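PDB 2QG7: ethanolamine kinase Pv091845 from Plasmodium vivax, which probably phosphorylates ethanolamine at the expense of ATP, the first of three steps leading to phosphatidylethanolamine. Local coordinates for residues L87-Y90 with C91-M95; I193-P196 with K197-K200; E280-C283 with K284-N287; D437-N440 with Y441-R445. One frame throughout, in Å; residues are numbered along the deposited sequence.

Contact 1: L87-Y90 with C91-M95; sequences LYIY and CKYVM
I89 turns its CG2 anti to the backbone N, while Y93, one helical turn on, holds CG anti to its carbonyl carbon and beside its own N (chi1 -57°). With these torsions the two side chains run side by side and point the same way, and I89 CG2 settles 3.6 Å from Y93 CZ, with the phenol oxygen just as near. The same rotation of Y93 brings the ring over the backbone: I89 O stands 3.4 Å above the ring plane, over its centre. That oxygen still accepts the amide of Y93, I89 O to Y93 N 3.2 Å with 147° at the hydrogen, so the carbonyl both bonds the helix and meets the ring face.

Y90 and V94 form the next pair, Y90 CD2 lying 4.1 Å from V94 CG2 as the two side chains slant across each other. L87 CD1 and C91 SG, 4.2 Å apart, make a similar apolar contact. The backbone evidence is regular: C91 N to L87 O is 2.8 Å and V94 N to Y90 O is 3.0 Å, both i to i+4.

The tyrosine hydroxyls find their partners outside the segment: Y93 OH bonds L57 O, Y90 OH bonds L73 O and N176 OD1, and Y88 OH bonds I115 N. C91 and V94 touch I138 of strand 136-141, whereas Y93 packs on helix 65-75. Contacts at i/i+4 are those of an alpha-helix, here the largely buried helix 84-98, held between helix 65-75 and the five-stranded antiparallel sheet of the kinase-like fold.

Contact 2: I193-P196 with K197-K200; sequences IKNP and KFQK
N195 O is gripped by two backbone amides, those of F198 at 2.8 Å and Q199 at 2.9 Å from it. The two bonds differ in quality. Q199 N comes in almost straight, 163° at the hydrogen and only slightly tilted from the carbonyl plane; F198 N sits above that plane and makes a more bent bond. The side chain of N195 adds a third, weak bond, OD1 to K197 N at 3.5 Å, made possible by CG lying anti to the backbone N (chi1 179°). This is an N-cap: N195 ends the turn that follows helix 190-194, and P196 opens helix 196-210 as its first residue.

The other branch of the amide goes to F198, with N195 ND2 3.5 Å from F198 CD1 and the amide and ring planes 77° apart. Q199 extends back past the start of the helix, its CG 3.5 Å from I193 O and its OE1 the same distance from P196 CA. Its amide end is fixed by partners beyond the segment: NE2 bonds Y371 OH and E386 O, while OE1 bonds H389 ND1. E386 and H389 lie on helix 384-395, which K194 NZ also reaches through a salt bridge to E386; K194 NZ bonds L380 O as well.

Contact 3: E280-C283 with K284-N287; sequences ESLC and KREN
Helix 269-284 finishes here, running into a type I beta turn from K284 to N287 that leads toward strand 290-293, and a salt bridge between E280 and K284 spans its last turn. E280 OE2 lies 3.0 Å from K284 NZ and uses its anti lone pair, on the side away from the other carboxylate oxygen. The two side chains are extended and run alongside each other, with E280 CG 3.8 Å from K284 CE. Each end has a further partner: E280 OE1 bonds the indole nitrogen of W241, and K284 makes a cation-pi contact with W237, both on helix 236-251.

The helical pattern gives way by stages. K284 N to E280 O is a sound i+4 bond, R285 N to S281 O is weak at 134°, and E286 N then shifts to C283 O, at 3.2 Å, approaching from above the carbonyl plane. N287 takes positive phi, where the backbone leaves the helix.

R285 bends at chi3, so that its guanidinium folds back over the final turn. S281 O lies under one face, offset toward the rim, and L282 CD2 meets the edge, 3.6 Å from R285 NE. A water bridges the helix end to the turn, donating to L282 O at 2.9 Å and to E286 OE1 at 2.6 Å.

Contact 4: D437-N440 with Y441-R445; sequences DFIN and YGMTR
D437 and Y441 close the first turn of helix 438-448, with D437 in the N-cap position. Its carbonyl opens the backbone bonding: D437 O accepts from Y441 N at 3.0 Å. The series continues with F438 O to G442 N at 2.8 Å and with I439 O to M443 N. F438 O also receives S425 OG of helix 413-430, so this early carbonyl ties two helices together.

Apolar contact between the segments is sparse. M443 places CG anti to its carbonyl carbon (chi1 -69°), which brings that methylene within 3.1 Å of I439 O, while I439 CG2 remains 4.4 Å from it. Both side chains also touch I263 of helix 262-265 and T447 of the second subunit, and T444 meets N440 of that subunit. The turn therefore contributes to the dimer interface.

Among aromatic contacts, Y441 meets F374 and F436 edge-to-face. R445 CG lies 3.8 Å above one face of the Y441 ring, toward its rim, and the arginine then curls round so that Y441 CZ comes at the edge of its guanidinium. R445 NH2 donates to Y441 OH at 2.9 Å, and R445 NE bonds H418 ND1.

Polar side-chain bonding to the backbone centres on N440 O, which takes two bonds from one residue. T444 N donates to it at 2.9 Å, and T444 OG1, from the opposite face of the carbonyl plane, at 2.6 Å.

Along the chain the four contacts come in series, each closing before the next begins. Contact 1 belongs to helix 84-98, packed on the five-stranded sheet, and stands apart: its centre is about 38 Å from that of contact 2 and about 48 Å from that of contact 3, on the opposite side of the chain's centre. Contacts 2, 3 and 4 lie closer together, with centres about 26 to 28 Å apart, in the mainly helical part of the kinase-like fold. None touches another. Contacts 3 and 4 both pack on helix 413-430 and both reach the second subunit, which links that helical region to dimer formation; no other chain touches contacts 1 and 2.

Contact 1: L87-Y90 with C91-M95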
# COMPACT_ATOMS: atom_id res chain seq x y z
N LEU D 87 13.49 29.50 8.33
CA LEU D 87 12.06 29.67 8.03
C LEU D 87 11.46 30.89 8.73
O LEU D 87 10.90 31.78 8.08
CB LEU D 87 11.30 28.41 8.42
CG LEU D 87 9.77 28.47 8.43
CD1 LEU D 87 9.23 28.63 6.99
CD2 LEU D 87 9.22 27.23 9.08
N TYR D 88 11.63 30.91 10.06
CA TYR D 88 11.16 31.97 10.93
C TYR D 88 11.74 33.33 10.60
O TYR D 88 11.06 34.34 10.78
CB TYR D 88 11.43 31.63 12.41
CG TYR D 88 10.76 30.38 12.92
CD1 TYR D 88 11.26 29.71 14.03
CD2 TYR D 88 9.61 29.87 12.32
CE1 TYR D 88 10.62 28.54 14.52
CE2 TYR D 88 8.97 28.70 12.80
CZ TYR D 88 9.49 28.05 13.89
OH TYR D 88 8.87 26.91 14.34
N ILE D 89 12.99 33.37 10.14
CA ILE D 89 13.60 34.62 9.68
C ILE D 89 12.90 35.09 8.38
O ILE D 89 12.59 36.28 8.22
CB ILE D 89 15.13 34.47 9.43
CG1 ILE D 89 15.87 34.16 10.73
CG2 ILE D 89 15.71 35.71 8.74
CD1 ILE D 89 17.24 33.50 10.53
N TYR D 90 12.65 34.14 7.47
CA TYR D 90 11.90 34.41 6.25
C TYR D 90 10.51 34.95 6.59
O TYR D 90 10.02 35.90 5.97
CB TYR D 90 11.80 33.17 5.33
CG TYR D 90 11.37 33.52 3.90
CD1 TYR D 90 12.28 34.06 2.98
CD2 TYR D 90 10.03 33.35 3.48
CE1 TYR D 90 11.89 34.41 1.68
CE2 TYR D 90 9.64 33.68 2.19
CZ TYR D 90 10.57 34.21 1.29
OH TYR D 90 10.18 34.55 0.01
N CYS D 91 9.92 34.36 7.63
CA CYS D 91 8.63 34.77 8.17
C CYS D 91 8.61 36.15 8.79
O CYS D 91 7.60 36.84 8.70
CB CYS D 91 8.13 33.73 9.17
SG CYS D 91 7.55 32.27 8.31
N LYS D 92 9.71 36.54 9.44
CA LYS D 92 9.85 37.89 9.97
C LYS D 92 9.81 38.93 8.87
O LYS D 92 9.32 40.03 9.09
CB LYS D 92 11.19 38.06 10.70
CG LYS D 92 11.22 37.60 12.14
CD LYS D 92 12.65 37.61 12.67
CE LYS D 92 13.08 39.01 13.08
NZ LYS D 92 14.42 38.97 13.75
N TYR D 93 10.38 38.59 7.71
CA TYR D 93 10.42 39.49 6.55
C TYR D 93 9.08 39.55 5.83
O TYR D 93 8.72 40.60 5.26
CB TYR D 93 11.51 39.07 5.56
CG TYR D 93 12.91 39.00 6.10
CD1 TYR D 93 13.31 39.80 7.19
CD2 TYR D 93 13.86 38.17 5.51
CE1 TYR D 93 14.60 39.73 7.70
CE2 TYR D 93 15.16 38.09 6.01
CZ TYR D 93 15.53 38.88 7.10
OH TYR D 93 16.81 38.82 7.59
N VAL D 94 8.36 38.43 5.83
CA VAL D 94 6.99 38.38 5.32
C VAL D 94 6.16 39.38 6.09
O VAL D 94 5.48 40.22 5.50
CB VAL D 94 6.37 36.94 5.36
CG1 VAL D 94 4.88 36.96 5.06
CG2 VAL D 94 7.08 36.00 4.34
N MET D 95 6.27 39.33 7.42
CA MET D 95 5.54 40.25 8.29
C MET D 95 6.02 41.71 8.21
O MET D 95 5.26 42.65 8.47
CB MET D 95 5.60 39.76 9.76
CG MET D 95 4.82 38.44 10.04
SD MET D 95 3.13 38.30 9.33
CE MET D 95 2.21 39.70 10.10

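Contact 2: I193-P196 with K197-K200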
# COMPACT_ATOMS: atom_id res chain seq x y z
N ILE D 193 -14.36 11.91 11.16
CA ILE D 193 -15.24 12.13 10.02
C ILE D 193 -16.25 11.02 9.78
O ILE D 193 -17.29 11.24 9.16
CB ILE D 193 -14.46 12.51 8.71
CG1 ILE D 193 -13.69 11.31 8.08
CG2 ILE D 193 -13.62 13.79 8.96
CD1 ILE D 193 -13.05 11.66 6.77
N LYS D 194 -15.95 9.83 10.29
CA LYS D 194 -16.78 8.66 10.15
C LYS D 194 -17.83 8.62 11.27
O LYS D 194 -18.87 8.00 11.15
CB LYS D 194 -15.90 7.41 10.22
CG LYS D 194 -16.66 6.06 9.96
CD LYS D 194 -15.68 4.90 10.05
CE LYS D 194 -16.36 3.56 9.88
NZ LYS D 194 -16.84 3.36 8.47
N ASN D 195 -17.50 9.29 12.37
CA ASN D 195 -18.34 9.43 13.56
C ASN D 195 -19.62 10.25 13.26
O ASN D 195 -19.54 11.40 12.81
CB ASN D 195 -17.49 10.05 14.68
CG ASN D 195 -18.26 10.27 15.95
OD1 ASN D 195 -19.34 9.70 16.14
ND2 ASN D 195 -17.72 11.11 16.83
N PRO D 196 -20.80 9.62 13.45
CA PRO D 196 -22.14 10.21 13.15
C PRO D 196 -22.37 11.62 13.74
O PRO D 196 -23.10 12.42 13.17
CB PRO D 196 -23.11 9.18 13.78
CG PRO D 196 -22.37 7.86 13.60
CD PRO D 196 -20.92 8.22 13.92
N LYS D 197 -21.74 11.89 14.86
CA LYS D 197 -21.72 13.20 15.49
C LYS D 197 -21.09 14.27 14.58
O LYS D 197 -21.60 15.40 14.48
CB LYS D 197 -20.96 13.03 16.82
CG LYS D 197 -20.42 14.30 17.51
CD LYS D 197 -19.44 13.92 18.68
CE LYS D 197 -18.77 15.21 19.24
NZ LYS D 197 -17.72 14.98 20.37
N PHE D 198 -20.00 13.94 13.89
CA PHE D 198 -19.35 14.89 12.96
C PHE D 198 -19.92 14.80 11.54
O PHE D 198 -19.90 15.79 10.82
CB PHE D 198 -17.82 14.72 12.96
CG PHE D 198 -17.17 15.03 14.27
CD1 PHE D 198 -16.73 14.01 15.11
CD2 PHE D 198 -17.00 16.36 14.68
CE1 PHE D 198 -16.12 14.30 16.34
CE2 PHE D 198 -16.42 16.67 15.91
CZ PHE D 198 -15.97 15.64 16.73
N GLN D 199 -20.39 13.62 11.14
CA GLN D 199 -21.05 13.46 9.84
C GLN D 199 -22.14 14.51 9.66
O GLN D 199 -22.18 15.23 8.66
CB GLN D 199 -21.72 12.09 9.74
CG GLN D 199 -20.80 10.89 9.50
CD GLN D 199 -21.63 9.69 9.11
OE1 GLN D 199 -22.53 9.28 9.85
NE2 GLN D 199 -21.39 9.14 7.93
N LYS D 200 -23.02 14.58 10.66
CA LYS D 200 -24.04 15.63 10.80
C LYS D 200 -23.49 17.04 10.56
O LYS D 200 -24.00 17.76 9.73
CB LYS D 200 -24.73 15.50 12.18
CG LYS D 200 -25.78 16.62 12.49
CD LYS D 200 -26.47 16.34 13.78
CE LYS D 200 -26.71 17.61 14.56
NZ LYS D 200 -28.04 18.30 14.22

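Contact 3: E280-C283 with K284-N287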
# COMPACT_ATOMS: atom_id res chain seq x y z
N GLU D 280 -16.43 9.11 -16.84
CA GLU D 280 -17.05 10.37 -17.27
C GLU D 280 -18.47 10.21 -17.74
O GLU D 280 -19.35 10.95 -17.30
CB GLU D 280 -16.25 11.03 -18.39
CG GLU D 280 -16.60 12.47 -18.62
CD GLU D 280 -15.58 13.17 -19.50
OE1 GLU D 280 -14.51 12.57 -19.75
OE2 GLU D 280 -15.84 14.32 -19.96
N SER D 281 -18.67 9.24 -18.64
CA SER D 281 -20.00 8.86 -19.10
C SER D 281 -20.93 8.34 -18.00
O SER D 281 -22.11 8.70 -17.92
CB SER D 281 -19.87 7.84 -20.22
OG SER D 281 -21.15 7.48 -20.72
N LEU D 282 -20.41 7.50 -17.11
CA LEU D 282 -21.29 6.94 -16.09
C LEU D 282 -21.68 7.97 -15.02
O LEU D 282 -22.72 7.85 -14.38
CB LEU D 282 -20.66 5.71 -15.45
CG LEU D 282 -20.76 4.41 -16.21
CD1 LEU D 282 -19.65 3.50 -15.75
CD2 LEU D 282 -22.08 3.75 -15.93
N CYS D 283 -20.81 8.96 -14.83
CA CYS D 283 -20.98 9.99 -13.82
C CYS D 283 -21.92 11.07 -14.35
O CYS D 283 -22.79 11.59 -13.62
CB CYS D 283 -19.61 10.56 -13.39
SG CYS D 283 -18.68 9.49 -12.21
N LYS D 284 -21.74 11.41 -15.63
CA LYS D 284 -22.57 12.39 -16.31
C LYS D 284 -24.03 11.93 -16.50
O LYS D 284 -24.93 12.74 -16.60
CB LYS D 284 -21.93 12.81 -17.63
CG LYS D 284 -20.76 13.76 -17.45
CD LYS D 284 -20.26 14.22 -18.80
CE LYS D 284 -19.19 15.29 -18.68
NZ LYS D 284 -18.55 15.55 -20.00
N ARG D 285 -24.26 10.63 -16.50
CA ARG D 285 -25.60 10.10 -16.69
C ARG D 285 -26.43 10.17 -15.40
O ARG D 285 -27.65 9.82 -15.41
CB ARG D 285 -25.56 8.65 -17.22
CG ARG D 285 -25.58 7.57 -16.13
CD ARG D 285 -25.87 6.19 -16.73
NE ARG D 285 -24.71 5.64 -17.44
CZ ARG D 285 -24.59 5.56 -18.77
NH1 ARG D 285 -23.47 5.04 -19.30
NH2 ARG D 285 -25.57 5.99 -19.56
N GLU D 286 -25.76 10.57 -14.31
CA GLU D 286 -26.45 10.75 -13.02
C GLU D 286 -27.01 12.17 -12.89
O GLU D 286 -27.79 12.41 -12.01
CB GLU D 286 -25.53 10.42 -11.84
CG GLU D 286 -24.99 9.03 -11.79
CD GLU D 286 -26.02 7.96 -11.46
OE1 GLU D 286 -25.73 6.78 -11.75
OE2 GLU D 286 -27.12 8.26 -10.91
N ASN D 287 -26.63 13.07 -13.81
CA ASN D 287 -26.98 14.51 -13.78
C ASN D 287 -26.91 15.10 -12.35
O ASN D 287 -27.95 15.30 -11.66
CB ASN D 287 -28.35 14.82 -14.43
CG ASN D 287 -28.28 14.85 -15.97
OD1 ASN D 287 -28.11 13.80 -16.64
ND2 ASN D 287 -28.46 16.06 -16.55
O HOH W 1 -24.27 5.52 -13.52

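Contact 4: D437-N440 with Y441-R445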
# COMPACT_ATOMS: atom_id res chain seq x y z
N ASP D 437 5.03 9.60 0.08
CA ASP D 437 5.15 8.53 -0.91
C ASP D 437 4.06 8.66 -1.99
O ASP D 437 3.15 7.84 -2.07
CB ASP D 437 5.11 7.19 -0.19
CG ASP D 437 5.68 6.05 -1.03
OD1 ASP D 437 5.78 4.93 -0.44
OD2 ASP D 437 5.98 6.26 -2.25
N PHE D 438 4.23 9.68 -2.84
CA PHE D 438 3.36 9.94 -3.97
C PHE D 438 3.11 8.79 -4.95
O PHE D 438 1.98 8.60 -5.39
CB PHE D 438 3.88 11.16 -4.73
CG PHE D 438 3.71 12.46 -4.00
CD1 PHE D 438 4.82 13.17 -3.54
CD2 PHE D 438 2.44 13.00 -3.77
CE1 PHE D 438 4.67 14.41 -2.85
CE2 PHE D 438 2.27 14.22 -3.08
CZ PHE D 438 3.40 14.93 -2.62
N ILE D 439 4.16 8.06 -5.34
CA ILE D 439 4.04 6.98 -6.34
C ILE D 439 3.16 5.82 -5.85
O ILE D 439 2.28 5.36 -6.57
CB ILE D 439 5.42 6.40 -6.72
CG1 ILE D 439 6.37 7.51 -7.21
CG2 ILE D 439 5.28 5.20 -7.69
CD1 ILE D 439 5.90 8.30 -8.42
N ASN D 440 3.44 5.35 -4.64
CA ASN D 440 2.73 4.28 -4.05
C ASN D 440 1.29 4.68 -3.71
O ASN D 440 0.35 3.87 -3.86
CB ASN D 440 3.45 3.82 -2.76
CG ASN D 440 4.52 2.75 -3.02
OD1 ASN D 440 5.69 2.92 -2.67
ND2 ASN D 440 4.11 1.66 -3.65
N TYR D 441 1.12 5.92 -3.23
CA TYR D 441 -0.20 6.42 -2.92
C TYR D 441 -0.99 6.56 -4.19
O TYR D 441 -2.15 6.20 -4.19
CB TYR D 441 -0.17 7.75 -2.15
CG TYR D 441 -1.54 8.31 -1.87
CD1 TYR D 441 -2.33 7.78 -0.85
CD2 TYR D 441 -2.07 9.36 -2.64
CE1 TYR D 441 -3.59 8.28 -0.60
CE2 TYR D 441 -3.34 9.85 -2.39
CZ TYR D 441 -4.08 9.32 -1.35
OH TYR D 441 -5.36 9.81 -1.09
N GLY D 442 -0.36 7.06 -5.25
CA GLY D 442 -0.96 7.19 -6.59
C GLY D 442 -1.43 5.89 -7.19
O GLY D 442 -2.53 5.80 -7.77
N MET D 443 -0.61 4.85 -7.03
CA MET D 443 -0.86 3.51 -7.57
C MET D 443 -1.91 2.80 -6.80
O MET D 443 -2.67 2.06 -7.37
CB MET D 443 0.45 2.67 -7.58
CG MET D 443 1.48 3.15 -8.58
SD MET D 443 0.83 3.17 -10.28
CE MET D 443 0.55 1.42 -10.60
N THR D 444 -1.94 3.00 -5.49
CA THR D 444 -2.98 2.48 -4.63
C THR D 444 -4.37 3.06 -4.97
O THR D 444 -5.35 2.30 -4.99
CB THR D 444 -2.67 2.73 -3.13
OG1 THR D 444 -1.35 2.27 -2.83
CG2 THR D 444 -3.68 2.00 -2.23
N ARG D 445 -4.44 4.38 -5.22
CA ARG D 445 -5.70 5.02 -5.67
C ARG D 445 -6.15 4.48 -7.02
O ARG D 445 -7.31 4.18 -7.18
CB ARG D 445 -5.64 6.56 -5.74
CG ARG D 445 -5.35 7.28 -4.46
CD ARG D 445 -6.28 6.88 -3.32
NE ARG D 445 -7.69 7.18 -3.65
CZ ARG D 445 -8.29 8.35 -3.40
NH1 ARG D 445 -9.55 8.47 -3.73
NH2 ARG D 445 -7.65 9.39 -2.83